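Local coordinates for protein VESB protease (Vibrio cholerae, PDB 4LK4) that is a secreted protease of the trypsin-like S1 family, which probably cleaves peptide bonds as a serine endopeptidase, at residues R49-A54 with V107-T112; A64-I69 with I84-I89. The protein carries 1 engineered substitution. One frame throughout, in Å; residues are numbered along the deposited sequence.

Contact 1. Residues R49-A54 with V107-T112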
# COMPACT_ATOMS: atom_id res chain seq x y z
N ARG A 49 0.74 -8.73 10.45
CA ARG A 49 0.76 -9.29 9.11
C ARG A 49 0.73 -8.22 8.02
O ARG A 49 0.30 -8.49 6.91
CB ARG A 49 -0.39 -10.30 8.95
CG ARG A 49 -1.80 -9.73 9.11
CD ARG A 49 -2.88 -10.68 8.63
NE ARG A 49 -3.24 -11.65 9.67
CZ ARG A 49 -3.10 -12.98 9.59
NH1 ARG A 49 -2.60 -13.56 8.51
NH2 ARG A 49 -3.46 -13.73 10.62
N TYR A 50 1.25 -7.02 8.29
CA TYR A 50 1.12 -5.94 7.33
C TYR A 50 2.43 -5.34 6.86
O TYR A 50 3.34 -5.08 7.64
CB TYR A 50 0.27 -4.83 7.91
CG TYR A 50 -1.10 -5.29 8.31
CD1 TYR A 50 -2.06 -5.54 7.34
CD2 TYR A 50 -1.45 -5.45 9.66
CE1 TYR A 50 -3.34 -5.96 7.70
CE2 TYR A 50 -2.74 -5.87 10.02
CZ TYR A 50 -3.67 -6.11 9.03
OH TYR A 50 -4.94 -6.53 9.34
N VAL A 51 2.47 -5.09 5.56
CA VAL A 51 3.59 -4.48 4.88
C VAL A 51 3.11 -3.23 4.13
O VAL A 51 2.04 -3.23 3.53
CB VAL A 51 4.13 -5.47 3.86
CG1 VAL A 51 5.10 -4.80 2.91
CG2 VAL A 51 4.77 -6.64 4.58
N LEU A 52 3.91 -2.18 4.18
CA LEU A 52 3.62 -0.91 3.53
C LEU A 52 4.46 -0.83 2.28
O LEU A 52 5.66 -1.17 2.31
CB LEU A 52 4.01 0.24 4.44
CG LEU A 52 3.84 1.65 3.90
CD1 LEU A 52 2.41 1.92 3.48
CD2 LEU A 52 4.31 2.69 4.92
N THR A 53 3.84 -0.41 1.19
CA THR A 53 4.52 -0.37 -0.09
C THR A 53 3.81 0.60 -1.02
O THR A 53 2.94 1.33 -0.57
CB THR A 53 4.62 -1.78 -0.70
OG1 THR A 53 5.57 -1.75 -1.77
CG2 THR A 53 3.32 -2.22 -1.26
N ALA A 54 4.16 0.61 -2.29
CA ALA A 54 3.63 1.54 -3.27
C ALA A 54 2.49 0.86 -4.02
O ALA A 54 2.56 -0.34 -4.27
CB ALA A 54 4.73 1.95 -4.23
N VAL A 107 0.08 -4.65 2.01
CA VAL A 107 0.04 -6.07 1.76
C VAL A 107 -0.28 -6.75 3.08
O VAL A 107 0.45 -6.59 4.05
CB VAL A 107 1.36 -6.60 1.18
CG1 VAL A 107 1.24 -8.07 0.82
CG2 VAL A 107 1.76 -5.78 -0.04
N GLU A 108 -1.42 -7.45 3.13
CA GLU A 108 -1.80 -8.26 4.25
C GLU A 108 -1.22 -9.63 3.98
O GLU A 108 -1.40 -10.17 2.89
CB GLU A 108 -3.31 -8.31 4.28
CG GLU A 108 -3.90 -9.09 5.44
CD GLU A 108 -5.39 -9.30 5.31
OE1 GLU A 108 -6.13 -8.29 5.44
OE2 GLU A 108 -5.80 -10.47 5.07
N LEU A 109 -0.51 -10.19 4.95
CA LEU A 109 0.25 -11.42 4.77
C LEU A 109 -0.52 -12.62 5.27
O LEU A 109 -1.33 -12.48 6.15
CB LEU A 109 1.51 -11.32 5.61
CG LEU A 109 2.45 -10.19 5.22
CD1 LEU A 109 3.78 -10.37 5.93
CD2 LEU A 109 2.67 -10.16 3.72
N ALA A 110 -0.24 -13.80 4.73
CA ALA A 110 -0.94 -15.03 5.17
C ALA A 110 -0.63 -15.45 6.60
O ALA A 110 -1.29 -16.32 7.15
CB ALA A 110 -0.65 -16.18 4.21
N GLN A 111 0.37 -14.86 7.22
CA GLN A 111 0.59 -15.08 8.64
C GLN A 111 1.36 -13.90 9.20
O GLN A 111 1.96 -13.14 8.45
CB GLN A 111 1.34 -16.40 8.87
CG GLN A 111 2.39 -16.67 7.81
CD GLN A 111 3.16 -17.96 8.01
OE1 GLN A 111 3.38 -18.43 9.13
NE2 GLN A 111 3.62 -18.53 6.89
N THR A 112 1.32 -13.76 10.51
CA THR A 112 1.97 -12.67 11.19
C THR A 112 3.47 -12.95 11.25
O THR A 112 3.89 -14.09 11.20
CB THR A 112 1.44 -12.53 12.63
OG1 THR A 112 1.70 -13.73 13.37
CG2 THR A 112 -0.07 -12.24 12.63
O HOH W 1 -6.70 -6.32 7.40
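The carbonyl oxygen of Arg-49 is gripped from the facing strand: Leu-109 N donates to Arg-49 O at 2.7 Å, while the CA-H of Glu-108 also points to that oxygen. The grip is returned by the side chain. Arg-49 NH1 reaches Leu-109 O at 2.9 Å, and the oxygen lies in the plane of the guanidinium. The arginine chain starts with CG wedged between backbone N and carbonyl carbon (chi1 61°) and bends at chi3; NH1 comes close to the backbone at Ala-110, beside its bond to Leu-109 O. Thr-112 CG2 lies over one face of the guanidinium, offset toward its rim. Beyond this end, 50-53 and 107-109 pair as antiparallel strands, with Val-51 and Val-107 the hydrogen-bonded pair, N to O both ways at 2.9 Å.

The two faces of the pair differ. On that of Val-51 and Val-107, the two CB atoms meet at 4.0 Å, the Val-51 and Leu-109 side chains cross at about a right angle, CG2 against CD1, and Thr-53 brings its methyl CG2 to Val-107 CG2 while its OG1 bonds Gly-42 O. On the other, Tyr-50 and Glu-108 lie side by side and point the same way, Tyr-50 CE1 against Glu-108 CG at 3.9 Å, with ring and carboxylate planes 84° apart. Their polar ends share a water, 2.6 Å from Tyr-50 OH and 2.8 Å from Glu-108 OE1, to which it donates. Ser-249 of strand 248-258 and Tyr-90 also bond the carboxylate, and Gln-247 N bonds the phenol oxygen, consistent with a place at the junction with the Ig-like domain. Within the six-stranded barrel of the trypsin fold, strand 50-53 lies between 39-46 and 105-109, and 82-91 flanks the far side of 105-109.

Contact 2. Residues A64-I69 with I84-I89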
# COMPACT_ATOMS: atom_id res chain seq x y z
N ALA A 64 -2.12 -13.45 -4.91
CA ALA A 64 -1.71 -14.87 -5.02
C ALA A 64 -0.42 -15.09 -5.81
O ALA A 64 0.13 -16.19 -5.79
CB ALA A 64 -2.82 -15.73 -5.63
N SER A 65 0.06 -14.07 -6.50
CA SER A 65 1.31 -14.17 -7.21
C SER A 65 2.46 -13.47 -6.43
O SER A 65 3.56 -13.24 -6.99
CB SER A 65 1.16 -13.56 -8.59
OG SER A 65 1.03 -12.14 -8.45
N VAL A 66 2.23 -13.13 -5.16
CA VAL A 66 3.21 -12.31 -4.42
C VAL A 66 3.58 -12.87 -3.06
O VAL A 66 2.71 -13.23 -2.27
CB VAL A 66 2.71 -10.87 -4.25
CG1 VAL A 66 3.53 -10.11 -3.20
CG2 VAL A 66 2.75 -10.17 -5.59
N ASP A 67 4.89 -12.94 -2.82
CA ASP A 67 5.46 -13.19 -1.50
C ASP A 67 6.17 -11.94 -1.04
O ASP A 67 6.52 -11.08 -1.85
CB ASP A 67 6.50 -14.30 -1.53
CG ASP A 67 5.91 -15.66 -1.82
OD1 ASP A 67 4.71 -15.87 -1.51
OD2 ASP A 67 6.66 -16.53 -2.37
N VAL A 68 6.42 -11.85 0.26
CA VAL A 68 7.28 -10.84 0.81
C VAL A 68 8.37 -11.53 1.61
O VAL A 68 8.19 -12.65 2.10
CB VAL A 68 6.53 -9.85 1.72
CG1 VAL A 68 5.24 -9.43 1.08
CG2 VAL A 68 6.28 -10.44 3.11
N ILE A 69 9.50 -10.85 1.73
CA ILE A 69 10.63 -11.32 2.55
C ILE A 69 11.01 -10.20 3.48
O ILE A 69 11.57 -9.20 3.05
CB ILE A 69 11.87 -11.68 1.74
CG1 ILE A 69 11.54 -12.74 0.71
CG2 ILE A 69 12.96 -12.21 2.68
CD1 ILE A 69 12.64 -12.95 -0.32
N ILE A 84 7.10 -14.87 3.33
CA ILE A 84 5.70 -15.11 3.67
C ILE A 84 4.78 -14.76 2.48
O ILE A 84 4.97 -13.76 1.81
CB ILE A 84 5.29 -14.24 4.86
CG1 ILE A 84 6.25 -14.45 6.02
CG2 ILE A 84 3.87 -14.55 5.33
CD1 ILE A 84 5.83 -13.70 7.26
N ALA A 85 3.74 -15.55 2.27
CA ALA A 85 2.80 -15.25 1.18
C ALA A 85 1.90 -14.05 1.47
O ALA A 85 1.49 -13.81 2.60
CB ALA A 85 1.94 -16.46 0.86
N ALA A 86 1.60 -13.30 0.42
CA ALA A 86 0.60 -12.27 0.49
C ALA A 86 -0.76 -12.95 0.43
O ALA A 86 -0.93 -13.97 -0.26
CB ALA A 86 0.78 -11.31 -0.65
N GLN A 87 -1.74 -12.45 1.18
CA GLN A 87 -3.09 -12.94 0.99
C GLN A 87 -4.06 -11.86 0.56
O GLN A 87 -4.98 -12.17 -0.20
CB GLN A 87 -3.60 -13.73 2.21
CG GLN A 87 -4.23 -12.91 3.32
CD GLN A 87 -4.77 -13.78 4.44
OE1 GLN A 87 -4.72 -15.02 4.37
NE2 GLN A 87 -5.28 -13.14 5.50
N LYS A 88 -3.87 -10.62 0.99
CA LYS A 88 -4.66 -9.51 0.44
C LYS A 88 -3.82 -8.26 0.16
O LYS A 88 -2.82 -7.99 0.81
CB LYS A 88 -5.82 -9.16 1.39
CG LYS A 88 -6.90 -10.23 1.53
CD LYS A 88 -7.95 -10.11 0.43
CE LYS A 88 -8.77 -11.39 0.17
NZ LYS A 88 -9.05 -12.24 1.35
N ILE A 89 -4.27 -7.50 -0.81
CA ILE A 89 -3.71 -6.22 -1.14
C ILE A 89 -4.79 -5.13 -1.03
O ILE A 89 -5.90 -5.30 -1.52
CB ILE A 89 -3.05 -6.27 -2.53
CG1 ILE A 89 -1.77 -7.13 -2.43
CG2 ILE A 89 -2.64 -4.87 -2.99
CD1 ILE A 89 -1.05 -7.38 -3.75
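Val-68 and Ile-84 form the hydrogen-bonded pair here: Ile-84 N gives to Val-68 O at 2.8 Å, and Val-68 N gives to Ile-84 O at 2.9 Å. Two residues along each strand, Ala-86 N bonds Val-66 O at 2.9 Å, and beside it Ala-86 CB packs on Val-66 CG1 at 3.9 Å. Asp-67 and Ala-85 make the intervening non-hydrogen-bonded pair. There the carboxylate lies against the opposite backbone. Chi1 of Asp-67 (-68°) sets CG anti to the carbonyl carbon; from there OD1 lies 3.4 Å from Ala-85 CA and 3.7 Å from its CB.

The two strands are the arms of a beta hairpin, the 66-70 and 82-91 strands of the S1 protease barrel, and they run antiparallel with a marked twist, 130° between their directions. Past the pairing, Gln-87 and Lys-88 together face Glu-108, a classic beta bulge, and the strand swings away from 64-69.

A second shell fixes the polar groups. Asp-67 OD2 forms a salt bridge with Arg-83, just before the second segment. Arg-31 NH2 donates to Val-66 O, giving that oxygen a second partner, while the ion pair from Arg-31 NE to Asp-67 OD1 is long and weak. On the apolar face, Val-68 packs on Val-26 and Leu-28 of strand 25-30, which bonds the other edge of 66-70 and closes the barrel.

In the fold
Contacts 1 and 2 belong to one barrel, their centres about 7 Å apart, and are joined because strands 105-109 and 82-91 are neighbours. The seam has backbone and side-chain links: Ala-110 N lies 2.7 Å from Ala-85 O and Gln-87 NE2 2.8 Å from Glu-108 OE2, both probable hydrogen bonds, while Val-107 CG1 packs on Ala-86 CB at 3.6 Å. In sequence, the hairpin of contact 2 falls between the two strands of contact 1. In S1 peptidases the chain just after strand 50-53 carries the catalytic histidine, and that just before 105-109 the catalytic aspartate, so contact 1 is probably the one nearer the active site.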